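Local coordinates for malonyl CoA-acyl carrier protein transacylase (PDB 2QC3) that transfers the malonyl group from malonyl-CoA to holo acyl carrier protein, supplying malonyl-ACP for fatty acid biosynthesis, at residues Q30-W34 with L69-Q73; N158-Q162 with I278-E282. All blocks are in the same frame, centred on the assembly; numbering follows the deposited sequence.

How the contacts relate
The two contacts lie on opposite sides of the chain's centre, their own centres about 30 Å apart and their nearest atoms about 17 Å apart, so they do not touch. They follow one another along the chain: contact 1 closes before contact 2 opens. Contact 1 joins helices 27-37 and 57-77 of the large subdomain, which carries the parallel sheet. Contact 2 spans 115 intervening residues and brings the hairpin between strands 153-159 and 162-166, part of the mixed sheet of the small subdomain, against helix 275-282, which follows strand 263-268 of the parallel sheet. Contact 1 is thus packing away from the probable active-site pair Ser92 and His195, whereas contact 2 joins the two subdomains close to it.

Contact 1: residues Q30-W34 with L69-Q73; sequences QIAAW and LLAHQ
Leu70 and Trp34 bury the most surface here, followed by Gln30, where two helical segments meet with their N-to-C directions at 134° and their axes 12.0 Å apart at closest approach. The nearest CA pair is Gln30 with Leu70, at 7.8 Å. Trp34 (chi1 m, chi2 -15°), its CA-to-CB bond toward the second helix, places CH2 3.6 Å from Leu69 CB and CZ3 3.7 Å from Leu70 CD2, while Gln73 CG lies at the ring edge, 4.0 Å from Trp34 CH2. Leu70 (m, t) also reaches Ile31, CD1 to CD1 at 3.8 Å. This is apolar helix-helix packing in the large alpha/beta-hydrolase-like subdomain, away from the probable catalytic residues; helix 107-125 adds Val111 against the indole, and Leu18 covers both Ile31 and Leu70. Both segments keep regular helical backbone, with Trp34 N bonded to Gln30 O at 2.8 Å. At the more polar margin Gln30, its chi1 between wells at -97°, has OE1 3.0 Å from Gln73 CG, a tight contact with a methylene carbon and not a hydrogen bond. A water donates to Gln30 OE1 (3.2 Å) and to Leu70 O (2.8 Å), linking the two helices.

Contact 2: residues N158-Q162 with I278-E282; sequences NAAGQ and IAKRE
Gln162 (chi1 m, chi2 t) points NE2 end-on at one face of the Arg281 guanidinium, 3.3 Å from Arg281 NH2. Both nitrogens are donors, so this is a close contact, not a hydrogen bond. The amide oxygen reaches Ile278 instead, Gln162 OE1 lying 3.9 Å from Ile278 CD1. Ile278 (chi1 m, chi2 p) buries the most surface here: its CG2 sits 3.4 Å from Asn158 O and 4.4 Å from Ala159 CB, and the CA atoms of Ala159 and Ile278, 6.9 Å apart, set the register. The first segment is the tip of a beta-hairpin: a type II turn runs from Ala159 to Gln162, with Gly161 at phi/psi 74/10 and Gln162 N bonded to Ala159 O at 2.8 Å. Asn158 and Ala159 both face Gln162 in a classic beta bulge; Asn158 N bonds Gln162 O at 3.0 Å and Ala159 N bonds it weakly at 3.3 Å. The hairpin belongs to the small ferredoxin-like subdomain of FabD acyltransferases and helix 275-282 to the large alpha/beta-hydrolase-like one, so they pack at the subdomain interface, beside the active-site cleft. The Asn158 side chain is about 7 Å from that of Ser92, the probable nucleophile. Arg281 runs out in t, t and then bends at chi3 (m), bringing NH1 to 4.2 Å from Ala159 CB. A water accepts from Ala160 N (2.8 Å) and donates to Glu282 OE1 (2.7 Å); Glu282 also salt-bridges Arg259.

Contact 1: residues Q30-W34 with L69-Q73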
# COMPACT_ATOMS: atom_id res chain seq x y z
N GLN A 30 -7.70 7.81 18.92
CA GLN A 30 -8.06 7.36 17.58
C GLN A 30 -7.73 5.88 17.40
O GLN A 30 -8.50 5.13 16.81
CB GLN A 30 -7.35 8.19 16.52
CG GLN A 30 -8.20 9.31 15.96
CD GLN A 30 -7.39 10.42 15.32
OE1 GLN A 30 -6.54 10.17 14.47
NE2 GLN A 30 -7.64 11.65 15.74
N ILE A 31 -6.58 5.46 17.92
CA ILE A 31 -6.16 4.07 17.82
C ILE A 31 -7.16 3.18 18.56
O ILE A 31 -7.38 2.03 18.19
CB ILE A 31 -4.75 3.85 18.41
CG1 ILE A 31 -3.70 4.41 17.46
CG2 ILE A 31 -4.49 2.37 18.63
CD1 ILE A 31 -3.67 3.71 16.11
N ALA A 32 -7.76 3.73 19.62
CA ALA A 32 -8.74 2.99 20.39
C ALA A 32 -9.98 2.81 19.53
O ALA A 32 -10.53 1.72 19.44
CB ALA A 32 -9.10 3.75 21.67
N ALA A 33 -10.39 3.89 18.88
CA ALA A 33 -11.55 3.86 18.00
C ALA A 33 -11.32 2.92 16.82
O ALA A 33 -12.23 2.21 16.39
CB ALA A 33 -11.85 5.27 17.49
N TRP A 34 -10.09 2.92 16.30
CA TRP A 34 -9.75 2.07 15.16
C TRP A 34 -9.55 0.62 15.58
O TRP A 34 -9.81 -0.30 14.80
CB TRP A 34 -8.49 2.61 14.46
CG TRP A 34 -8.69 3.98 13.87
CD1 TRP A 34 -9.88 4.61 13.66
CD2 TRP A 34 -7.67 4.88 13.40
NE1 TRP A 34 -9.67 5.84 13.09
CE2 TRP A 34 -8.33 6.03 12.92
CE3 TRP A 34 -6.28 4.82 13.34
CZ2 TRP A 34 -7.63 7.12 12.38
CZ3 TRP A 34 -5.58 5.91 12.80
CH2 TRP A 34 -6.26 7.04 12.33
N LEU A 69 -2.80 6.89 8.53
CA LEU A 69 -3.85 7.83 8.83
C LEU A 69 -3.61 8.68 10.07
O LEU A 69 -4.09 9.80 10.15
CB LEU A 69 -5.20 7.09 8.89
CG LEU A 69 -5.48 6.35 7.57
CD1 LEU A 69 -6.88 5.73 7.59
CD2 LEU A 69 -5.34 7.32 6.40
N LEU A 70 -2.87 8.16 11.05
CA LEU A 70 -2.57 8.96 12.24
C LEU A 70 -1.81 10.19 11.77
O LEU A 70 -2.11 11.32 12.18
CB LEU A 70 -1.69 8.18 13.22
CG LEU A 70 -2.34 7.12 14.11
CD1 LEU A 70 -1.26 6.41 14.90
CD2 LEU A 70 -3.36 7.76 15.04
N ALA A 71 -0.84 9.97 10.88
CA ALA A 71 -0.03 11.04 10.33
C ALA A 71 -0.90 11.98 9.52
O ALA A 71 -0.78 13.20 9.62
CB ALA A 71 1.07 10.46 9.45
N HIS A 72 -1.79 11.41 8.71
CA HIS A 72 -2.69 12.21 7.90
C HIS A 72 -3.63 13.00 8.79
O HIS A 72 -3.96 14.15 8.49
CB HIS A 72 -3.52 11.34 6.97
CG HIS A 72 -4.68 12.06 6.37
ND1 HIS A 72 -4.53 13.06 5.42
CD2 HIS A 72 -6.01 11.98 6.61
CE1 HIS A 72 -5.71 13.55 5.11
NE2 HIS A 72 -6.63 12.91 5.81
N GLN A 73 -4.09 12.37 9.86
CA GLN A 73 -5.00 13.01 10.80
C GLN A 73 -4.34 14.24 11.39
O GLN A 73 -4.92 15.32 11.41
CB GLN A 73 -5.36 12.04 11.93
CG GLN A 73 -6.29 10.91 11.53
CD GLN A 73 -7.61 11.41 11.02
OE1 GLN A 73 -7.69 12.08 9.99
NE2 GLN A 73 -8.68 11.10 11.75
O HOH W 1 -3.66 11.46 14.52

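Contact 2: residues N158-Q162 with I278-E282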
# COMPACT_ATOMS: atom_id res chain seq x y z
N ASN A 158 6.78 -2.21 -10.30
CA ASN A 158 7.12 -1.01 -9.54
C ASN A 158 7.96 0.05 -10.26
O ASN A 158 7.80 1.24 -9.99
CB ASN A 158 7.80 -1.41 -8.23
CG ASN A 158 6.87 -2.20 -7.33
OD1 ASN A 158 5.69 -1.87 -7.20
ND2 ASN A 158 7.40 -3.23 -6.67
N ALA A 159 8.84 -0.39 -11.15
CA ALA A 159 9.70 0.49 -11.93
C ALA A 159 10.50 -0.38 -12.89
O ALA A 159 10.48 -1.61 -12.77
CB ALA A 159 10.65 1.27 -10.99
N ALA A 160 11.20 0.23 -13.84
CA ALA A 160 12.00 -0.56 -14.77
C ALA A 160 12.98 -1.41 -13.96
O ALA A 160 13.69 -0.90 -13.10
CB ALA A 160 12.75 0.36 -15.73
N GLY A 161 13.01 -2.71 -14.22
CA GLY A 161 13.92 -3.58 -13.49
C GLY A 161 13.49 -3.85 -12.06
O GLY A 161 14.26 -4.40 -11.28
N GLN A 162 12.28 -3.45 -11.70
CA GLN A 162 11.79 -3.68 -10.34
C GLN A 162 10.41 -4.32 -10.41
O GLN A 162 9.39 -3.63 -10.54
CB GLN A 162 11.72 -2.38 -9.54
CG GLN A 162 13.08 -1.79 -9.22
CD GLN A 162 12.99 -0.60 -8.28
OE1 GLN A 162 12.41 -0.70 -7.20
NE2 GLN A 162 13.57 0.53 -8.68
N ILE A 278 11.26 5.37 -5.48
CA ILE A 278 10.75 4.94 -6.77
C ILE A 278 10.20 6.15 -7.51
O ILE A 278 10.49 6.36 -8.68
CB ILE A 278 9.64 3.87 -6.63
CG1 ILE A 278 10.25 2.49 -6.36
CG2 ILE A 278 8.84 3.78 -7.91
CD1 ILE A 278 11.30 2.47 -5.27
N ALA A 279 9.40 6.96 -6.81
CA ALA A 279 8.80 8.16 -7.40
C ALA A 279 9.83 9.18 -7.87
O ALA A 279 9.59 9.91 -8.84
CB ALA A 279 7.85 8.80 -6.40
N LYS A 280 10.97 9.24 -7.18
CA LYS A 280 12.05 10.17 -7.53
C LYS A 280 12.58 9.90 -8.93
O LYS A 280 12.83 10.82 -9.70
CB LYS A 280 13.23 10.02 -6.57
CG LYS A 280 13.13 10.74 -5.25
CD LYS A 280 14.34 10.37 -4.41
CE LYS A 280 14.38 11.14 -3.10
NZ LYS A 280 14.65 12.58 -3.28
N ARG A 281 12.77 8.62 -9.24
CA ARG A 281 13.33 8.21 -10.52
C ARG A 281 12.62 8.79 -11.74
O ARG A 281 13.27 9.10 -12.74
CB ARG A 281 13.38 6.68 -10.61
CG ARG A 281 14.27 6.17 -11.73
CD ARG A 281 14.39 4.65 -11.76
NE ARG A 281 15.16 4.10 -10.64
CZ ARG A 281 14.65 3.79 -9.45
NH1 ARG A 281 13.36 3.97 -9.20
NH2 ARG A 281 15.44 3.28 -8.51
N GLU A 282 11.31 8.95 -11.66
CA GLU A 282 10.55 9.48 -12.79
C GLU A 282 10.31 10.98 -12.63
O GLU A 282 10.21 11.71 -13.62
CB GLU A 282 9.21 8.76 -12.93
CG GLU A 282 9.30 7.24 -12.81
CD GLU A 282 10.32 6.61 -13.73
OE1 GLU A 282 10.64 5.42 -13.54
OE2 GLU A 282 10.81 7.31 -14.65
O HOH W 2 11.69 3.01 -14.21